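Local coordinates for fatty acid-binding protein TM_1468 (Thermotoga maritima, PDB 1VPV) that binds long-chain fatty acids such as palmitate and may take part in lipid transport or fatty acid metabolism, at residues A[113-116]-A[117-120]; A[229-232]-A[233-236]; A[62-65]-A[66-70]; A[158-161]-A[162-165]. All coordinates share one frame; numbering follows the deposited sequence.

Interactions 1 to 4 illustrate contacts between side chains three or four residues apart, on helix surfaces and near helix ends. Along the chain the order is 3 (helix 56-68), 1 (helix 110-118), 4 (helix 154-166) and 2 (helix 220-232 and the loop after). Interactions 2 and 4, centres about 21 Å apart, share strand 170-176 of the second sheet; 1 and 4, about 22 Å apart, share strand 125-129 of the first. Helix 56-68 lies against helix 278-284. Interactions 3 and 4 lie on opposite sides of the chain's centre, as do 1 and 2. Palmitate-binding Thr75 is about 7 Å from Phe62 of interaction 3, and Ser108 about 8 Å from Ser113 of interaction 1, between side chains.

Interaction 1: A[113-116]-A[117-120]; sequences SAVL and ASKE
Ser118 folds back on Val115 in the last part of helix 110-118, while Ala117 packs against the turn formed by Ser113 and Ala114. The tight side belongs to Ala117. Its CB stands 3.4 Å from Ser113 O, and its backbone N reaches the same oxygen in a 2.8 Å hydrogen bond, so one carbonyl takes both. Phe83 and Tyr87 of helix 80-92 close over this face; the hydroxyl of Tyr87 also bonds Ala114 O, and Ser113 OG is taken up by Pro78 O. On a second flank Ala114 and Val115 rest on Val127 of strand 125-129, the next element of the beta-alpha-beta unit that begins with strand 97-102.

The loose side is formed by Leu116, Lys119 and Glu120. Leu116 turns its branch away from 117-120. Lys119 lays CG 3.6 Å from Val115 O before its amine leads away, and Glu120 brings CG no closer than 3.9 Å to Leu116 O.

Between the two sides, chi1 of 71° places Ser118 OG between its own backbone N and carbonyl carbon, turned back toward the preceding turn. OG donates to Val115 O at 2.5 Å, a length short enough to be read with reserve, and Ser118 N adds a weak bond to that oxygen besides its bond to Ala114 O. Lys119 N meets Leu116 O at 3.2 Å. If the short distance is taken at face value, the hydroxyl would add to the weak Ser118 N bond at Val115 O, a carbonyl whose i+4 amide, Lys119 N, bonds Leu116 O instead.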
loop_
_atom_site.group_PDB
_atom_site.type_symbol
_atom_site.label_atom_id
_atom_site.label_comp_id
_atom_site.label_asym_id
_atom_site.label_seq_id
_atom_site.Cartn_x
_atom_site.Cartn_y
_atom_site.Cartn_z
ATOM N N SER A 113 -12.710 -0.765 11.670
ATOM C CA SER A 113 -13.987 -0.915 10.978
ATOM C C SER A 113 -14.189 -2.344 10.478
ATOM O O SER A 113 -15.253 -2.964 10.691
ATOM C CB SER A 113 -14.078 0.030 9.795
ATOM O OG SER A 113 -14.393 1.318 10.205
ATOM N N ALA A 114 -13.142 -2.852 9.844
ATOM C CA ALA A 114 -13.157 -4.178 9.244
ATOM C C ALA A 114 -13.421 -5.235 10.286
ATOM O O ALA A 114 -14.175 -6.172 10.031
ATOM C CB ALA A 114 -11.827 -4.462 8.536
ATOM N N VAL A 115 -12.812 -5.077 11.460
ATOM C CA VAL A 115 -12.952 -6.047 12.549
ATOM C C VAL A 115 -14.324 -5.968 13.138
ATOM O O VAL A 115 -14.918 -6.998 13.445
ATOM C CB VAL A 115 -11.883 -5.871 13.683
ATOM C CG1 VAL A 115 -12.217 -6.724 14.906
ATOM C CG2 VAL A 115 -10.533 -6.265 13.184
ATOM N N LEU A 116 -14.828 -4.748 13.305
ATOM C CA LEU A 116 -16.169 -4.584 13.867
ATOM C C LEU A 116 -17.180 -5.190 12.899
ATOM O O LEU A 116 -18.129 -5.866 13.319
ATOM C CB LEU A 116 -16.487 -3.118 14.170
ATOM C CG LEU A 116 -15.672 -2.468 15.305
ATOM C CD1 LEU A 116 -15.877 -0.951 15.356
ATOM C CD2 LEU A 116 -16.023 -3.071 16.633
ATOM N N ALA A 117 -16.950 -4.982 11.596
ATOM C CA ALA A 117 -17.891 -5.482 10.590
ATOM C C ALA A 117 -17.914 -7.014 10.637
ATOM O O ALA A 117 -18.962 -7.607 10.456
ATOM C CB ALA A 117 -17.535 -4.978 9.234
ATOM N N SER A 118 -16.766 -7.637 10.938
ATOM C CA SER A 118 -16.672 -9.120 10.979
ATOM C C SER A 118 -17.565 -9.762 12.040
ATOM O O SER A 118 -17.928 -10.940 11.925
ATOM C CB SER A 118 -15.243 -9.583 11.243
ATOM O OG SER A 118 -14.860 -9.311 12.588
ATOM N N LYS A 119 -17.879 -8.998 13.081
ATOM C CA LYS A 119 -18.745 -9.485 14.160
ATOM C C LYS A 119 -20.218 -9.405 13.807
ATOM O O LYS A 119 -21.026 -10.017 14.479
ATOM C CB LYS A 119 -18.469 -8.724 15.462
ATOM C CG LYS A 119 -16.984 -8.785 15.843
ATOM C CD LYS A 119 -16.738 -8.578 17.323
ATOM C CE LYS A 119 -15.277 -8.795 17.637
ATOM N NZ LYS A 119 -15.108 -9.446 18.972
ATOM N N GLU A 120 -20.574 -8.682 12.746
ATOM C CA GLU A 120 -21.983 -8.560 12.361
ATOM C C GLU A 120 -22.440 -9.455 11.209
ATOM O O GLU A 120 -23.507 -9.237 10.673
ATOM C CB GLU A 120 -22.272 -7.102 12.037
ATOM C CG GLU A 120 -22.005 -6.182 13.234
ATOM C CD GLU A 120 -22.959 -4.997 13.306
ATOM O OE1 GLU A 120 -23.393 -4.490 12.247
ATOM O OE2 GLU A 120 -23.277 -4.565 14.431
#

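Interaction 2: A[229-232]-A[233-236]; sequences IEKL and REDT
The guanidinium of Arg233 lies beside Glu230, whose CG sits over one of its faces, 3.5 Å from NH2, while Ile229 CG2 lies at its edge near the plane, 4.1 Å from the same nitrogen. The Glu230 carboxylate is turned only 14° from the guanidinium plane, and the two side chains run alongside each other in the same direction. Yet Glu230 OE1 and Arg233 NH1 remain 4.6 Å apart, so opposite charges are neighbours here without forming a salt bridge; what touches is the aliphatic part of the glutamate.

Lys231 and Glu234 supply the true ion pair. The lysine chain bends at chi2 (58°) and at chi3, which turns its end toward Glu234 and brings NZ to Glu234 OE1 at 2.9 Å. The amine approaches from above the carboxylate plane, 37° out of it. The same lysine makes a cation-pi contact with Tyr215. In the backbone, Glu234 N bonds Lys231 O at 3.1 Å, an i to i+3 link where helix 220-232 runs out; Asp235 N follows with a weak bond to Leu232 O.

Asp235 OD1 and Leu232 O are both acceptors, and they face each other at 3.2 Å. OD2 of this aspartate forms salt bridges with Lys171 and Arg298, which would offset its charge, and Thr236 OG1 gives OD1 a weak bond. In the fold, this loop leads on to strand 241-248: Leu232 is wedged between Ile173 of strand 170-176, Ile293 of strand 289-295 and Leu262 of helix 252-263, while Thr236 rests on Lys171 and Val295.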
loop_
_atom_site.group_PDB
_atom_site.type_symbol
_atom_site.label_atom_id
_atom_site.label_comp_id
_atom_site.label_asym_id
_atom_site.label_seq_id
_atom_site.Cartn_x
_atom_site.Cartn_y
_atom_site.Cartn_z
ATOM N N ILE A 229 17.348 2.671 -1.617
ATOM C CA ILE A 229 17.994 1.416 -1.819
ATOM C C ILE A 229 18.984 1.168 -0.689
ATOM O O ILE A 229 19.113 0.036 -0.251
ATOM C CB ILE A 229 18.676 1.345 -3.213
ATOM C CG1 ILE A 229 17.595 1.298 -4.301
ATOM C CG2 ILE A 229 19.591 0.110 -3.328
ATOM C CD1 ILE A 229 18.112 1.546 -5.694
ATOM N N GLU A 230 19.656 2.214 -0.212
ATOM C CA GLU A 230 20.553 2.051 0.947
ATOM C C GLU A 230 19.769 1.678 2.211
ATOM O O GLU A 230 20.246 0.884 3.007
ATOM C CB GLU A 230 21.458 3.278 1.180
ATOM C CG GLU A 230 22.413 3.529 0.029
ATOM C CD GLU A 230 23.423 4.647 0.281
ATOM O OE1 GLU A 230 24.341 4.453 1.121
ATOM O OE2 GLU A 230 23.328 5.709 -0.391
ATOM N N LYS A 231 18.567 2.207 2.381
ATOM C CA LYS A 231 17.741 1.810 3.515
ATOM C C LYS A 231 17.363 0.328 3.452
ATOM O O LYS A 231 17.494 -0.391 4.437
ATOM C CB LYS A 231 16.492 2.690 3.625
ATOM C CG LYS A 231 15.387 2.146 4.556
ATOM C CD LYS A 231 15.842 1.896 6.013
ATOM C CE LYS A 231 15.946 3.184 6.817
ATOM N NZ LYS A 231 16.646 3.017 8.130
ATOM N N LEU A 232 16.902 -0.128 2.297
ATOM C CA LEU A 232 16.636 -1.550 2.088
ATOM C C LEU A 232 17.861 -2.410 2.408
ATOM O O LEU A 232 17.743 -3.507 2.965
ATOM C CB LEU A 232 16.215 -1.788 0.645
ATOM C CG LEU A 232 16.107 -3.242 0.188
ATOM C CD1 LEU A 232 14.926 -3.904 0.871
ATOM C CD2 LEU A 232 15.952 -3.331 -1.314
ATOM N N ARG A 233 19.045 -1.904 2.053
ATOM C CA ARG A 233 20.267 -2.640 2.190
ATOM C C ARG A 233 20.696 -2.783 3.663
ATOM O O ARG A 233 21.595 -3.549 3.980
ATOM C CB ARG A 233 21.362 -1.952 1.383
ATOM C CG ARG A 233 22.556 -2.837 1.097
ATOM C CD ARG A 233 23.696 -2.075 0.424
ATOM N NE ARG A 233 23.218 -1.133 -0.589
ATOM C CZ ARG A 233 23.901 -0.066 -1.012
ATOM N NH1 ARG A 233 25.124 0.197 -0.537
ATOM N NH2 ARG A 233 23.360 0.744 -1.926
ATOM N N GLU A 234 20.062 -2.047 4.557
ATOM C CA GLU A 234 20.410 -2.145 5.957
ATOM C C GLU A 234 20.119 -3.515 6.530
ATOM O O GLU A 234 20.821 -3.935 7.439
ATOM C CB GLU A 234 19.726 -1.061 6.787
ATOM C CG GLU A 234 20.340 0.307 6.543
ATOM C CD GLU A 234 19.659 1.417 7.333
ATOM O OE1 GLU A 234 18.790 1.132 8.196
ATOM O OE2 GLU A 234 20.007 2.590 7.087
ATOM N N ASP A 235 19.120 -4.220 5.999
ATOM C CA ASP A 235 18.822 -5.589 6.489
ATOM C C ASP A 235 18.715 -6.687 5.429
ATOM O O ASP A 235 18.386 -7.829 5.764
ATOM C CB ASP A 235 17.543 -5.599 7.343
ATOM C CG ASP A 235 16.270 -5.518 6.504
ATOM O OD1 ASP A 235 16.289 -4.833 5.448
ATOM O OD2 ASP A 235 15.252 -6.139 6.914
ATOM N N THR A 236 19.010 -6.357 4.175
ATOM C CA THR A 236 18.822 -7.267 3.043
ATOM C C THR A 236 20.032 -7.110 2.118
ATOM O O THR A 236 20.103 -6.169 1.334
ATOM C CB THR A 236 17.486 -6.942 2.309
ATOM O OG1 THR A 236 16.415 -6.945 3.262
ATOM C CG2 THR A 236 17.155 -7.967 1.207
#

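Interaction 3: A[62-65]-A[66-70]; sequences FYKR and IREAG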
loop_
_atom_site.group_PDB
_atom_site.type_symbol
_atom_site.label_atom_id
_atom_site.label_comp_id
_atom_site.label_asym_id
_atom_site.label_seq_id
_atom_site.Cartn_x
_atom_site.Cartn_y
_atom_site.Cartn_z
ATOM N N PHE A 62 -8.280 12.227 -10.762
ATOM C CA PHE A 62 -7.948 12.727 -9.470
ATOM C C PHE A 62 -6.571 13.390 -9.485
ATOM O O PHE A 62 -6.349 14.416 -8.860
ATOM C CB PHE A 62 -7.943 11.582 -8.458
ATOM C CG PHE A 62 -7.655 12.039 -7.064
ATOM C CD1 PHE A 62 -8.688 12.584 -6.282
ATOM C CD2 PHE A 62 -6.361 11.982 -6.548
ATOM C CE1 PHE A 62 -8.442 13.047 -5.004
ATOM C CE2 PHE A 62 -6.111 12.427 -5.283
ATOM C CZ PHE A 62 -7.155 12.992 -4.499
ATOM N N TYR A 63 -5.630 12.760 -10.169
ATOM C CA TYR A 63 -4.297 13.303 -10.282
ATOM C C TYR A 63 -4.374 14.698 -10.889
ATOM O O TYR A 63 -3.666 15.598 -10.486
ATOM C CB TYR A 63 -3.394 12.410 -11.173
ATOM C CG TYR A 63 -2.838 11.134 -10.544
ATOM C CD1 TYR A 63 -2.696 10.987 -9.161
ATOM C CD2 TYR A 63 -2.395 10.089 -11.356
ATOM C CE1 TYR A 63 -2.154 9.819 -8.613
ATOM C CE2 TYR A 63 -1.839 8.938 -10.813
ATOM C CZ TYR A 63 -1.720 8.806 -9.450
ATOM O OH TYR A 63 -1.179 7.634 -8.922
ATOM N N LYS A 64 -5.227 14.859 -11.877
ATOM C CA LYS A 64 -5.310 16.101 -12.558
ATOM C C LYS A 64 -5.904 17.148 -11.607
ATOM O O LYS A 64 -5.339 18.234 -11.474
ATOM C CB LYS A 64 -6.138 15.920 -13.831
ATOM C CG LYS A 64 -6.186 17.115 -14.724
ATOM C CD LYS A 64 -7.307 16.995 -15.756
ATOM C CE LYS A 64 -8.664 17.426 -15.188
ATOM N NZ LYS A 64 -8.964 18.884 -15.395
ATOM N N ARG A 65 -7.002 16.794 -10.926
ATOM C CA ARG A 65 -7.684 17.685 -9.997
ATOM C C ARG A 65 -6.853 18.038 -8.762
ATOM O O ARG A 65 -6.889 19.171 -8.342
ATOM C CB ARG A 65 -9.055 17.140 -9.595
ATOM C CG ARG A 65 -10.134 17.279 -10.741
ATOM C CD ARG A 65 -11.515 16.667 -10.415
ATOM N NE ARG A 65 -11.391 15.231 -10.143
ATOM C CZ ARG A 65 -11.495 14.669 -8.937
ATOM N NH1 ARG A 65 -11.717 15.398 -7.845
ATOM N NH2 ARG A 65 -11.347 13.360 -8.812
ATOM N N ILE A 66 -6.054 17.123 -8.213
ATOM C CA ILE A 66 -5.247 17.466 -7.051
ATOM C C ILE A 66 -4.012 18.314 -7.419
ATOM O O ILE A 66 -3.658 19.208 -6.671
ATOM C CB ILE A 66 -4.879 16.255 -6.140
ATOM C CG1 ILE A 66 -4.292 16.742 -4.807
ATOM C CG2 ILE A 66 -3.883 15.321 -6.796
ATOM C CD1 ILE A 66 -4.369 15.712 -3.708
ATOM N N ARG A 67 -3.381 18.078 -8.560
ATOM C CA ARG A 67 -2.324 18.996 -9.029
ATOM C C ARG A 67 -2.838 20.438 -9.193
ATOM O O ARG A 67 -2.124 21.392 -8.946
ATOM C CB ARG A 67 -1.747 18.496 -10.364
ATOM C CG ARG A 67 -0.870 17.236 -10.221
ATOM C CD ARG A 67 -0.104 16.910 -11.513
ATOM N NE ARG A 67 0.844 15.805 -11.313
ATOM C CZ ARG A 67 2.089 15.934 -10.859
ATOM N NH1 ARG A 67 2.568 17.108 -10.503
ATOM N NH2 ARG A 67 2.858 14.862 -10.704
ATOM N N GLU A 68 -4.092 20.565 -9.619
ATOM C CA GLU A 68 -4.745 21.857 -9.894
ATOM C C GLU A 68 -5.362 22.571 -8.703
ATOM O O GLU A 68 -5.446 23.767 -8.704
ATOM C CB GLU A 68 -5.932 21.622 -10.820
ATOM C CG GLU A 68 -5.779 22.117 -12.200
ATOM C CD GLU A 68 -6.886 21.579 -13.070
ATOM O OE1 GLU A 68 -8.002 21.322 -12.535
ATOM O OE2 GLU A 68 -6.626 21.379 -14.275
ATOM N N ALA A 69 -5.866 21.803 -7.747
ATOM C CA ALA A 69 -6.728 22.279 -6.662
ATOM C C ALA A 69 -6.165 23.423 -5.878
ATOM O O ALA A 69 -4.955 23.503 -5.692
ATOM C CB ALA A 69 -7.014 21.143 -5.691
ATOM N N GLY A 70 -7.079 24.271 -5.386
ATOM C CA GLY A 70 -6.752 25.277 -4.387
ATOM C C GLY A 70 -6.435 24.755 -2.987
ATOM O O GLY A 70 -5.914 25.503 -2.172
HETATM O O HOH W 1 -4.312 19.602 -13.668
#
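Phe62 and Ile66, one turn apart on helix 56-68, carry the apolar half of this contact. With CG opposite its backbone N (chi1 -178°), the phenylalanine swings its ring alongside the next turn, where Ile66 meets it through two branches. CG2 approaches CE2 obliquely at 4.0 Å, and CD1 lies equally far from CE2 and CZ. The isoleucine reaches this far because CG1 also stands opposite the backbone N, which extends CD1 outward, while CG2 is left tucked over the preceding turn, 3.3 Å from Phe62 O. That oxygen is bonded by Ile66 N as well, at 2.8 Å.

The arrangement is consistent with an amphipathic helix near its C-terminal end: Phe62 and Tyr63 face Thr281 of helix 278-284, whereas Lys64 and Glu68 form an outer edge exposed to solvent. Phe62 also lies about 7 Å, side chain to side chain, from Thr75, which binds hexadecanoate.

On the outer edge the two charged chains run side by side in the same direction. Lys64 bends at chi3 (83°) and again at chi4, and this turns NZ toward Glu68, whose chain stays extended beyond CG. NZ and OE2 make a long salt bridge of 3.6 Å. A water donates to Lys64 O at 2.8 Å and more weakly to Glu68 OE2, tying the carboxylate to the backbone. Arg65 bends at chi3, placing NE on Asn61 OD1 and NH1 in a salt bridge with Glu50 OE2; Arg67 remains extended from CG to NE and pairs with Asp250. Ala69, whose psi of 149° takes the chain out of the helix, still gives Arg65 O a weak bond from its N.

Interaction 4: A[158-161]-A[162-165]; sequences LKKL and DERM
Lys160 and Glu163 are brought together by unequal torsions: the lysine takes an intermediate chi1 (-116°) and bends at chi2 and chi4, whereas the glutamate keeps its chain extended beyond CG. They form an i to i+3 salt bridge on the surface of helix 154-166. NZ donates to Glu163 OE1 at 3.0 Å, approaching on the syn side but 32° out of the carboxylate plane. OE2, the other carboxylate oxygen, is turned toward the aliphatic chain of Lys159; Lys159 NZ stays 5.3 Å from Glu163 OE2, so any attraction would act at a distance. The bend in Lys160 also brings its CD to 4.1 Å from Arg164 CD, where the two long chains cross at an angle and pack by their methylenes. The guanidinium beyond is claimed by Asp169 and Glu294.

Under this charged surface the backbone bonding is regular, with each of the amides from Asp162 to Met165 reaching four residues back. Met165, a selenomethionine, is extended beyond CG and touches Phe170 of strand 170-176 and Pro140 of helix 138-149. Its N meets Leu161 O at 2.8 Å, and its CE comes within 4.5 Å of Leu161 CB.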
loop_
_atom_site.group_PDB
_atom_site.type_symbol
_atom_site.label_atom_id
_atom_site.label_comp_id
_atom_site.label_asym_id
_atom_site.label_seq_id
_atom_site.Cartn_x
_atom_site.Cartn_y
_atom_site.Cartn_z
ATOM N N LEU A 158 -2.266 -17.539 7.768
ATOM C CA LEU A 158 -2.110 -16.507 8.788
ATOM C C LEU A 158 -0.813 -16.671 9.568
ATOM O O LEU A 158 -0.099 -15.691 9.779
ATOM C CB LEU A 158 -3.320 -16.487 9.705
ATOM C CG LEU A 158 -4.573 -16.011 8.954
ATOM C CD1 LEU A 158 -5.809 -16.383 9.735
ATOM C CD2 LEU A 158 -4.561 -14.493 8.684
ATOM N N LYS A 159 -0.470 -17.911 9.919
ATOM C CA LYS A 159 0.793 -18.198 10.615
ATOM C C LYS A 159 2.004 -17.777 9.771
ATOM O O LYS A 159 2.928 -17.121 10.311
ATOM C CB LYS A 159 0.917 -19.673 11.030
ATOM C CG LYS A 159 1.783 -19.871 12.276
ATOM C CD LYS A 159 2.825 -20.996 12.143
ATOM C CE LYS A 159 2.345 -22.330 12.655
ATOM N NZ LYS A 159 2.122 -22.288 14.131
ATOM N N LYS A 160 1.989 -18.097 8.467
ATOM C CA LYS A 160 3.109 -17.737 7.581
ATOM C C LYS A 160 3.242 -16.237 7.337
ATOM O O LYS A 160 4.356 -15.718 7.392
ATOM C CB LYS A 160 3.076 -18.471 6.231
ATOM C CG LYS A 160 4.253 -19.410 6.004
ATOM C CD LYS A 160 5.586 -18.684 5.830
ATOM C CE LYS A 160 6.771 -19.687 5.649
ATOM N NZ LYS A 160 7.034 -20.479 6.861
ATOM N N LEU A 161 2.141 -15.541 7.062
ATOM C CA LEU A 161 2.185 -14.056 6.962
ATOM C C LEU A 161 2.798 -13.460 8.204
ATOM O O LEU A 161 3.662 -12.582 8.111
ATOM C CB LEU A 161 0.808 -13.437 6.797
ATOM C CG LEU A 161 -0.026 -13.837 5.579
ATOM C CD1 LEU A 161 -1.278 -12.983 5.581
ATOM C CD2 LEU A 161 0.718 -13.690 4.246
ATOM N N ASP A 162 2.366 -13.932 9.373
ATOM C CA ASP A 162 2.916 -13.390 10.621
ATOM C C ASP A 162 4.431 -13.605 10.694
ATOM O O ASP A 162 5.172 -12.675 11.007
ATOM C CB ASP A 162 2.233 -14.009 11.849
ATOM C CG ASP A 162 2.456 -13.190 13.118
ATOM O OD1 ASP A 162 2.027 -12.013 13.148
ATOM O OD2 ASP A 162 3.054 -13.717 14.090
ATOM N N GLU A 163 4.896 -14.820 10.414
ATOM C CA GLU A 163 6.324 -15.078 10.456
ATOM C C GLU A 163 7.077 -14.152 9.508
ATOM O O GLU A 163 8.091 -13.589 9.866
ATOM C CB GLU A 163 6.652 -16.510 10.065
ATOM C CG GLU A 163 6.182 -17.547 11.021
ATOM C CD GLU A 163 6.036 -18.920 10.367
ATOM O OE1 GLU A 163 6.950 -19.310 9.583
ATOM O OE2 GLU A 163 5.008 -19.591 10.643
ATOM N N ARG A 164 6.591 -14.014 8.286
ATOM C CA ARG A 164 7.292 -13.214 7.306
ATOM C C ARG A 164 7.275 -11.718 7.594
ATOM O O ARG A 164 8.324 -11.061 7.479
ATOM C CB ARG A 164 6.822 -13.573 5.899
ATOM C CG ARG A 164 7.347 -14.973 5.555
ATOM C CD ARG A 164 7.215 -15.348 4.145
ATOM N NE ARG A 164 7.944 -14.432 3.291
ATOM C CZ ARG A 164 7.719 -14.281 1.993
ATOM N NH1 ARG A 164 6.799 -15.010 1.364
ATOM N NH2 ARG A 164 8.448 -13.413 1.327
HETATM N N MSE A 165 6.125 -11.202 8.024
HETATM C CA MSE A 165 6.022 -9.839 8.534
HETATM C C MSE A 165 6.960 -9.620 9.692
HETATM O O MSE A 165 7.607 -8.598 9.753
HETATM C CB MSE A 165 4.604 -9.507 8.978
HETATM C CG MSE A 165 3.710 -9.060 7.822
HETATM SE SE MSE A 165 1.756 -9.246 8.214
HETATM C CE MSE A 165 0.965 -8.998 6.308
#